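Local coordinates for hypothetical protein TM0894 (Thermotoga maritima, PDB 1ZTC) that probably works as an endoribonuclease of the metallo-beta-lactamase superfamily, hydrolysing RNA at a site that holds two nickel ions in this crystal, at residues I17-G22 against A32-V37; D72-V77 against E94-Y99; T172-P177 against F209-P214. All blocks are in the same frame, centred on the assembly; numbering follows the deposited sequence.

Contact 1 (I17-G22 against A32-V37); sequences ILVTGG and AHFSTV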
loop_
_atom_site.group_PDB
_atom_site.type_symbol
_atom_site.label_atom_id
_atom_site.label_comp_id
_atom_site.label_asym_id
_atom_site.label_seq_id
_atom_site.Cartn_x
_atom_site.Cartn_y
_atom_site.Cartn_z
ATOM N N ILE A 17 -1.353 21.730 -6.635
ATOM C CA ILE A 17 -1.775 20.391 -6.281
ATOM C C ILE A 17 -0.853 19.894 -5.166
ATOM O O ILE A 17 0.314 19.607 -5.397
ATOM C CB ILE A 17 -1.784 19.452 -7.499
ATOM C CG1 ILE A 17 -2.808 19.966 -8.533
ATOM C CG2 ILE A 17 -2.196 18.036 -7.082
ATOM C CD1 ILE A 17 -2.675 19.348 -9.911
ATOM N N LEU A 18 -1.373 19.823 -3.944
ATOM C CA LEU A 18 -0.563 19.457 -2.801
ATOM C C LEU A 18 -0.262 17.961 -2.758
ATOM O O LEU A 18 0.816 17.529 -2.326
ATOM C CB LEU A 18 -1.272 19.863 -1.516
ATOM C CG LEU A 18 -1.643 21.329 -1.377
ATOM C CD1 LEU A 18 -2.072 21.597 0.043
ATOM C CD2 LEU A 18 -0.479 22.257 -1.788
ATOM N N VAL A 19 -1.231 17.184 -3.197
ATOM C CA VAL A 19 -1.170 15.733 -3.230
ATOM C C VAL A 19 -1.885 15.259 -4.493
ATOM O O VAL A 19 -2.999 15.677 -4.754
ATOM C CB VAL A 19 -1.959 15.158 -2.021
ATOM C CG1 VAL A 19 -2.157 13.654 -2.113
ATOM C CG2 VAL A 19 -1.331 15.601 -0.686
ATOM N N THR A 20 -1.264 14.369 -5.251
ATOM C CA THR A 20 -2.005 13.586 -6.244
ATOM C C THR A 20 -2.415 12.271 -5.599
ATOM O O THR A 20 -1.608 11.553 -4.996
ATOM C CB THR A 20 -1.257 13.328 -7.585
ATOM O OG1 THR A 20 -0.101 12.567 -7.331
ATOM C CG2 THR A 20 -0.863 14.628 -8.240
ATOM N N GLY A 21 -3.700 11.972 -5.709
ATOM C CA GLY A 21 -4.303 10.876 -4.972
ATOM C C GLY A 21 -4.007 9.521 -5.536
ATOM O O GLY A 21 -3.449 9.387 -6.625
ATOM N N GLY A 22 -4.420 8.500 -4.796
ATOM C CA GLY A 22 -4.203 7.129 -5.193
ATOM C C GLY A 22 -5.110 6.194 -4.449
ATOM O O GLY A 22 -6.094 6.609 -3.831
ATOM N N ALA A 32 -6.761 2.449 2.647
ATOM C CA ALA A 32 -6.013 3.673 2.767
ATOM C C ALA A 32 -6.096 4.503 1.485
ATOM O O ALA A 32 -5.141 5.196 1.131
ATOM C CB ALA A 32 -4.547 3.336 3.138
ATOM N N HIS A 33 -7.256 4.479 0.829
ATOM C CA HIS A 33 -7.507 5.375 -0.273
ATOM C C HIS A 33 -7.258 6.811 0.167
ATOM O O HIS A 33 -7.508 7.151 1.307
ATOM C CB HIS A 33 -8.944 5.275 -0.740
ATOM C CG HIS A 33 -9.301 3.966 -1.354
ATOM N ND1 HIS A 33 -8.521 3.353 -2.312
ATOM C CD2 HIS A 33 -10.359 3.142 -1.137
ATOM C CE1 HIS A 33 -9.104 2.228 -2.688
ATOM N NE2 HIS A 33 -10.218 2.072 -1.985
ATOM N N PHE A 34 -6.754 7.637 -0.748
ATOM C CA PHE A 34 -6.440 8.993 -0.435
ATOM C C PHE A 34 -6.658 9.852 -1.690
ATOM O O PHE A 34 -6.173 9.537 -2.793
ATOM C CB PHE A 34 -5.040 9.131 0.156
ATOM C CG PHE A 34 -3.933 8.778 -0.776
ATOM C CD1 PHE A 34 -3.641 7.457 -1.053
ATOM C CD2 PHE A 34 -3.177 9.774 -1.403
ATOM C CE1 PHE A 34 -2.590 7.110 -1.927
ATOM C CE2 PHE A 34 -2.146 9.427 -2.255
ATOM C CZ PHE A 34 -1.865 8.096 -2.525
ATOM N N SER A 35 -7.396 10.940 -1.510
ATOM C CA SER A 35 -7.685 11.806 -2.631
ATOM C C SER A 35 -6.554 12.796 -2.903
ATOM O O SER A 35 -5.746 13.141 -2.040
ATOM C CB SER A 35 -9.027 12.552 -2.453
ATOM O OG SER A 35 -8.929 13.631 -1.543
ATOM N N THR A 36 -6.538 13.241 -4.147
ATOM C CA THR A 36 -5.881 14.468 -4.540
ATOM C C THR A 36 -6.340 15.612 -3.635
ATOM O O THR A 36 -7.516 15.683 -3.237
ATOM C CB THR A 36 -6.255 14.757 -5.983
ATOM O OG1 THR A 36 -5.718 13.708 -6.796
ATOM C CG2 THR A 36 -5.703 16.117 -6.452
ATOM N N VAL A 37 -5.405 16.497 -3.311
ATOM C CA VAL A 37 -5.676 17.692 -2.510
ATOM C C VAL A 37 -5.221 18.921 -3.318
ATOM O O VAL A 37 -4.074 19.041 -3.726
ATOM C CB VAL A 37 -4.941 17.701 -1.160
ATOM C CG1 VAL A 37 -5.271 18.990 -0.347
ATOM C CG2 VAL A 37 -5.285 16.472 -0.372
#
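Val19 and Val37 form an antiparallel, hydrogen-bonded pair where the edge strand 13-19 meets the beginning of strand 37-42; 17-22 leaves the six-stranded sheet as 32-37 runs in the reverse sense to enter it, close to the metal site. The pair is irregular: two residues on one strand, Leu18 and Val19, lie against the single Val37 on the other, which is a classic beta bulge. Val37 O takes a bond of 2.8 Å from Leu18 N and a weak one from Val19 N, while Val37 N returns a bond to Val19 O. Val19 CB rests on Val37 CG2 at 3.9 Å, and Leu18 CD1 lies obliquely across Val37 CG1. Both Leu18 and Val19 also pack on helix 57-67.

Past the bulge a side chain takes over from the backbone. Gly21 N bonds to Thr36 OG1 at 2.9 Å, and that hydroxyl also engages Phe209 O. Having no side chain, Gly21 can bring its CA within 3.9 Å of Thr36 CA. Farther on, Gly22 N bonds to Phe34 O at 2.9 Å, and Phe34 N approaches Gly22 O in a weak, almost straight return bond of 3.3 Å. The same Gly22 is covered by the aromatic ring. Phe34 CG stands between its backbone N and carbonyl carbon (chi1 65°); the ring has Gly22 N 3.4 Å over its centre, and Gly22 CA makes a CH-pi contact with the same face. Val19 CG1 meets the edge of this ring at CD2. Leu30 of the second subunit and Phe25 of the third also pack on Phe34.

Gly22 O thus has two partners, the weakly bound Phe34 N and ND1 of the nickel ligand His211, so the strand pairing reaches the metal site and probably helps to position that histidine.

Contact 2 (D72-V77 against E94-Y99); sequences DDITDV and ENATFY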
loop_
_atom_site.group_PDB
_atom_site.type_symbol
_atom_site.label_atom_id
_atom_site.label_comp_id
_atom_site.label_asym_id
_atom_site.label_seq_id
_atom_site.Cartn_x
_atom_site.Cartn_y
_atom_site.Cartn_z
ATOM N N ASP A 72 -4.503 26.558 10.343
ATOM C CA ASP A 72 -5.307 27.679 10.844
ATOM C C ASP A 72 -5.533 28.785 9.830
ATOM O O ASP A 72 -6.404 29.630 10.023
ATOM C CB ASP A 72 -4.664 28.316 12.081
ATOM C CG ASP A 72 -4.515 27.341 13.232
ATOM O OD1 ASP A 72 -5.279 26.358 13.296
ATOM O OD2 ASP A 72 -3.617 27.546 14.066
ATOM N N ASP A 73 -4.734 28.791 8.763
ATOM C CA ASP A 73 -4.837 29.827 7.727
ATOM C C ASP A 73 -5.802 29.447 6.627
ATOM O O ASP A 73 -6.105 30.259 5.767
ATOM C CB ASP A 73 -3.467 30.111 7.107
ATOM C CG ASP A 73 -2.431 30.608 8.136
ATOM O OD1 ASP A 73 -2.732 31.509 8.960
ATOM O OD2 ASP A 73 -1.303 30.092 8.099
ATOM N N ILE A 74 -6.288 28.216 6.631
ATOM C CA ILE A 74 -7.235 27.795 5.613
ATOM C C ILE A 74 -8.606 28.384 5.941
ATOM O O ILE A 74 -9.130 28.147 7.013
ATOM C CB ILE A 74 -7.316 26.256 5.544
ATOM C CG1 ILE A 74 -5.928 25.668 5.200
ATOM C CG2 ILE A 74 -8.388 25.812 4.569
ATOM C CD1 ILE A 74 -5.250 26.259 3.964
ATOM N N THR A 75 -9.159 29.119 4.976
ATOM C CA THR A 75 -10.411 29.856 5.101
ATOM C C THR A 75 -11.618 29.113 4.514
ATOM O O THR A 75 -12.732 29.336 4.930
ATOM C CB THR A 75 -10.286 31.226 4.369
ATOM O OG1 THR A 75 -9.951 31.011 2.979
ATOM C CG2 THR A 75 -9.203 32.070 5.025
ATOM N N ASP A 76 -11.393 28.265 3.515
ATOM C CA ASP A 76 -12.490 27.624 2.797
ATOM C C ASP A 76 -12.096 26.215 2.401
ATOM O O ASP A 76 -10.979 25.986 1.922
ATOM C CB ASP A 76 -12.864 28.407 1.528
ATOM C CG ASP A 76 -13.227 29.863 1.808
ATOM O OD1 ASP A 76 -14.425 30.155 2.021
ATOM O OD2 ASP A 76 -12.318 30.712 1.828
ATOM N N VAL A 77 -13.021 25.277 2.584
ATOM C CA VAL A 77 -12.793 23.891 2.190
ATOM C C VAL A 77 -14.025 23.374 1.477
ATOM O O VAL A 77 -15.133 23.431 2.027
ATOM C CB VAL A 77 -12.476 22.979 3.407
ATOM C CG1 VAL A 77 -12.338 21.517 2.977
ATOM C CG2 VAL A 77 -11.207 23.447 4.084
ATOM N N GLU A 94 -9.838 24.384 11.537
ATOM C CA GLU A 94 -10.791 24.855 12.540
ATOM C C GLU A 94 -11.416 26.193 12.180
ATOM O O GLU A 94 -12.425 26.586 12.777
ATOM C CB GLU A 94 -10.109 25.091 13.909
ATOM C CG GLU A 94 -8.971 24.135 14.339
ATOM C CD GLU A 94 -9.418 22.976 15.211
ATOM O OE1 GLU A 94 -10.497 23.059 15.842
ATOM O OE2 GLU A 94 -8.661 21.979 15.270
ATOM N N ASN A 95 -10.781 26.920 11.266
ATOM C CA ASN A 95 -11.214 28.282 10.905
ATOM C C ASN A 95 -11.886 28.374 9.534
ATOM O O ASN A 95 -12.220 29.456 9.072
ATOM C CB ASN A 95 -10.010 29.230 10.902
ATOM C CG ASN A 95 -9.416 29.440 12.280
ATOM O OD1 ASN A 95 -10.130 29.435 13.282
ATOM N ND2 ASN A 95 -8.096 29.657 12.333
ATOM N N ALA A 96 -12.095 27.241 8.893
ATOM C CA ALA A 96 -12.607 27.196 7.548
ATOM C C ALA A 96 -14.124 27.150 7.506
ATOM O O ALA A 96 -14.790 26.673 8.428
ATOM C CB ALA A 96 -12.045 25.988 6.828
ATOM N N THR A 97 -14.658 27.693 6.422
ATOM C CA THR A 97 -16.028 27.438 6.029
ATOM C C THR A 97 -15.985 26.239 5.102
ATOM O O THR A 97 -15.133 26.168 4.208
ATOM C CB THR A 97 -16.612 28.645 5.315
ATOM O OG1 THR A 97 -16.486 29.775 6.186
ATOM C CG2 THR A 97 -18.088 28.412 4.945
ATOM N N PHE A 98 -16.907 25.306 5.327
ATOM C CA PHE A 98 -17.012 24.093 4.555
ATOM C C PHE A 98 -18.140 24.162 3.563
ATOM O O PHE A 98 -19.206 24.656 3.893
ATOM C CB PHE A 98 -17.200 22.899 5.500
ATOM C CG PHE A 98 -16.027 22.688 6.397
ATOM C CD1 PHE A 98 -14.907 22.025 5.926
ATOM C CD2 PHE A 98 -16.014 23.205 7.691
ATOM C CE1 PHE A 98 -13.788 21.852 6.719
ATOM C CE2 PHE A 98 -14.888 23.038 8.497
ATOM C CZ PHE A 98 -13.773 22.358 7.999
ATOM N N TYR A 99 -17.907 23.654 2.343
ATOM C CA TYR A 99 -18.913 23.718 1.262
ATOM C C TYR A 99 -19.165 22.322 0.756
ATOM O O TYR A 99 -18.222 21.598 0.417
ATOM C CB TYR A 99 -18.443 24.579 0.082
ATOM C CG TYR A 99 -18.064 26.001 0.418
ATOM C CD1 TYR A 99 -16.930 26.265 1.165
ATOM C CD2 TYR A 99 -18.802 27.082 -0.060
ATOM C CE1 TYR A 99 -16.546 27.539 1.464
ATOM C CE2 TYR A 99 -18.431 28.395 0.254
ATOM C CZ TYR A 99 -17.291 28.602 1.020
ATOM O OH TYR A 99 -16.863 29.859 1.356
HETATM O O HOH W 1 -6.883 24.982 11.734
HETATM O O HOH W 2 -8.613 26.488 9.228
HETATM O O HOH W 3 -13.702 31.149 6.523
#
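Val77 and Phe98 are paired across two parallel strands, and at this end the contact is tight. Their side chains lie side by side and point the same way, Val77 CB 3.6 Å from Phe98 CD1, while Val77 CG2 touches Ala96 CB, a methyl that sits over the rim of one face of the Phe98 ring. Backbone bonds from Thr97 N to Thr75 O, Val77 N to Thr97 O and Tyr99 N to Val77 O set the register. With Asp76 CG beside its backbone N, anti to the carbonyl carbon (chi1 -56°), the carboxylate comes to Tyr99, whose OH gives a short bond of 2.5 Å to Asp76 OD1; Arg45 forms a salt bridge with the same oxygen.

Towards Asp72 and Glu94 the chains separate and water enters. One molecule joins Asp72 OD1 to Glu94 N, and another joins Ile74 O to Asn95 N. A direct link survives here: Asn95 ND2 meets Asp72 O at 2.9 Å, the oxygen lying in the amide plane of Asn95 and the donor on a lone pair of Asp72 O. Asp72 and Glu94 form salt bridges with Arg118 and Lys122 of the second subunit, respectively.

The two strands are those of a beta-alpha-beta unit through helix 84-87, flanked in the sheet by strands 45-49 and 130-133.

Contact 3 (T172-P177 against F209-P214); sequences TGDITP and FPHDAP. With NI (nickel (II) ion), chain E; NI (nickel (II) ion), chain F.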
loop_
_atom_site.group_PDB
_atom_site.type_symbol
_atom_site.label_atom_id
_atom_site.label_comp_id
_atom_site.label_asym_id
_atom_site.label_seq_id
_atom_site.Cartn_x
_atom_site.Cartn_y
_atom_site.Cartn_z
ATOM N N THR A 172 -12.503 16.854 -11.194
ATOM C CA THR A 172 -13.588 15.958 -11.620
ATOM C C THR A 172 -14.320 15.336 -10.469
ATOM O O THR A 172 -15.558 15.172 -10.525
ATOM C CB THR A 172 -13.067 14.822 -12.526
ATOM O OG1 THR A 172 -12.176 13.961 -11.804
ATOM C CG2 THR A 172 -12.358 15.392 -13.731
ATOM N N GLY A 173 -13.551 15.013 -9.420
ATOM C CA GLY A 173 -14.031 14.135 -8.383
ATOM C C GLY A 173 -14.149 12.723 -8.936
ATOM O O GLY A 173 -13.592 12.381 -10.006
ATOM N N ASP A 174 -14.872 11.901 -8.188
ATOM C CA ASP A 174 -14.893 10.467 -8.409
ATOM C C ASP A 174 -15.781 9.984 -9.531
ATOM O O ASP A 174 -15.920 8.782 -9.716
ATOM C CB ASP A 174 -15.281 9.779 -7.118
ATOM C CG ASP A 174 -14.073 9.446 -6.257
ATOM O OD1 ASP A 174 -12.933 9.479 -6.715
ATOM O OD2 ASP A 174 -14.275 9.081 -5.121
ATOM N N ILE A 175 -16.381 10.899 -10.288
ATOM C CA ILE A 175 -17.038 10.486 -11.515
ATOM C C ILE A 175 -15.998 9.949 -12.529
ATOM O O ILE A 175 -16.353 9.176 -13.401
ATOM C CB ILE A 175 -17.874 11.623 -12.143
ATOM C CG1 ILE A 175 -16.980 12.809 -12.490
ATOM C CG2 ILE A 175 -19.007 12.019 -11.190
ATOM C CD1 ILE A 175 -17.692 13.917 -13.232
ATOM N N THR A 176 -14.748 10.418 -12.438
ATOM C CA THR A 176 -13.629 9.884 -13.213
ATOM C C THR A 176 -12.433 9.784 -12.245
ATOM O O THR A 176 -11.671 10.724 -12.078
ATOM C CB THR A 176 -13.202 10.803 -14.374
ATOM O OG1 THR A 176 -13.011 12.132 -13.873
ATOM C CG2 THR A 176 -14.208 10.800 -15.500
ATOM N N PRO A 177 -12.306 8.657 -11.566
ATOM C CA PRO A 177 -11.312 8.580 -10.479
ATOM C C PRO A 177 -9.857 8.661 -10.925
ATOM O O PRO A 177 -9.000 9.144 -10.165
ATOM C CB PRO A 177 -11.640 7.250 -9.788
ATOM C CG PRO A 177 -12.476 6.520 -10.692
ATOM C CD PRO A 177 -13.163 7.469 -11.630
ATOM N N PHE A 209 -7.881 14.584 -11.509
ATOM C CA PHE A 209 -8.565 13.398 -11.004
ATOM C C PHE A 209 -8.283 13.231 -9.501
ATOM O O PHE A 209 -7.297 13.748 -8.980
ATOM C CB PHE A 209 -8.093 12.144 -11.734
ATOM C CG PHE A 209 -8.162 12.238 -13.228
ATOM C CD1 PHE A 209 -9.387 12.287 -13.881
ATOM C CD2 PHE A 209 -7.011 12.248 -13.982
ATOM C CE1 PHE A 209 -9.443 12.380 -15.263
ATOM C CE2 PHE A 209 -7.068 12.317 -15.353
ATOM C CZ PHE A 209 -8.278 12.391 -15.988
ATOM N N PRO A 210 -9.191 12.571 -8.787
ATOM C CA PRO A 210 -8.998 12.397 -7.336
ATOM C C PRO A 210 -8.039 11.286 -6.932
ATOM O O PRO A 210 -7.627 11.251 -5.770
ATOM C CB PRO A 210 -10.417 12.080 -6.856
ATOM C CG PRO A 210 -11.042 11.369 -8.064
ATOM C CD PRO A 210 -10.523 12.095 -9.227
ATOM N N HIS A 211 -7.737 10.360 -7.841
ATOM C CA HIS A 211 -6.882 9.193 -7.530
ATOM C C HIS A 211 -5.897 8.899 -8.623
ATOM O O HIS A 211 -5.587 7.731 -8.886
ATOM C CB HIS A 211 -7.758 7.952 -7.241
ATOM C CG HIS A 211 -8.687 8.189 -6.114
ATOM N ND1 HIS A 211 -8.240 8.288 -4.810
ATOM C CD2 HIS A 211 -10.016 8.468 -6.088
ATOM C CE1 HIS A 211 -9.265 8.597 -4.024
ATOM N NE2 HIS A 211 -10.339 8.740 -4.780
ATOM N N ASP A 212 -5.388 9.962 -9.245
ATOM C CA ASP A 212 -4.345 9.824 -10.241
ATOM C C ASP A 212 -3.688 11.179 -10.435
ATOM O O ASP A 212 -4.170 12.170 -9.916
ATOM C CB ASP A 212 -4.939 9.309 -11.554
ATOM C CG ASP A 212 -3.926 8.589 -12.417
ATOM O OD1 ASP A 212 -2.687 8.655 -12.140
ATOM O OD2 ASP A 212 -4.383 7.923 -13.358
ATOM N N ALA A 213 -2.566 11.191 -11.150
ATOM C CA ALA A 213 -1.923 12.411 -11.583
ATOM C C ALA A 213 -2.832 13.097 -12.631
ATOM O O ALA A 213 -3.557 12.424 -13.357
ATOM C CB ALA A 213 -0.549 12.094 -12.183
ATOM N N PRO A 214 -2.785 14.429 -12.710
ATOM C CA PRO A 214 -3.688 15.134 -13.648
ATOM C C PRO A 214 -3.275 14.977 -15.084
ATOM O O PRO A 214 -2.176 14.553 -15.366
ATOM C CB PRO A 214 -3.590 16.596 -13.216
ATOM C CG PRO A 214 -2.251 16.707 -12.561
ATOM C CD PRO A 214 -1.923 15.360 -11.961
HETATM NI NI NI E . -12.412 8.783 -4.010
HETATM NI NI NI F . -15.929 8.424 -3.594
HETATM O O HOH W 4 -12.654 6.226 -3.696
HETATM O O HOH W 5 -14.152 8.135 -2.348
HETATM O O HOH W 6 -15.106 6.156 -3.875
#
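Asp174 and His211 meet at a nickel ion, each supplying one ligand from its own loop. Asp174 OD2 is 2.2 Å from this metal and also binds a second nickel ion, so a single oxygen bridges the pair; His211 NE2 binds only the first of the two ions, also at 2.2 Å. His86 is a further ligand of the first nickel, and His81, His83 and His152 belong to the site of the second. A water molecule spans both metals as well.

The other carboxylate oxygen, Asp174 OD1, lies in the plane of the His211 ring at its edge, 3.2 Å from His211 CD2. It is also pressed against Pro210, reaching Pro210 CG at 3.0 Å. Around this shell the loops are tied by the bond from His211 N to Pro177 O, 2.9 Å long, with His211 ND1 bonded to Gly22 O, which probably steadies the ring.

Farther out, Gly173 turns the chain with a positive phi of 70°, and its carbonyl oxygen packs on Pro210 CD. Thr172 OG1, held between its backbone N and carbonyl carbon (chi1 65°), bonds at 2.8 Å to Gly173 O in the carbonyl plane, on a lone pair. Thr176 OG1 touches the Phe209 ring edge near CD1, and His156 bonds to Asp174 N.

Such a two-metal centre, with an aspartate bridging the ions, is found in many members of the metallo-beta-lactamase superfamily. By analogy with hydrolytic relatives, the water between the metals is probably close to where the attacking nucleophile sits.

In the fold
Along the chain the three contacts come in series, contact 1 closing before contact 2 opens and contact 2 before contact 3. Contacts 1 and 2 both reach the six-stranded mixed sheet, yet their centres are about 19 Å apart. Contact 3 follows the ends of strands 169-171 and 206-208 of the other, five-stranded sheet, and lies about 23 Å from contact 2, centre to centre, on the opposite side of the chain's centre. Contacts 1 and 3 touch, their centres about 9 Å apart: Thr36 N probably bonds to Pro210 O. Loops from two sheets thus converge on the nickel site, whereas contact 2 joins two inner parallel strands of the six-stranded sheet and, like contact 1, meets the second subunit.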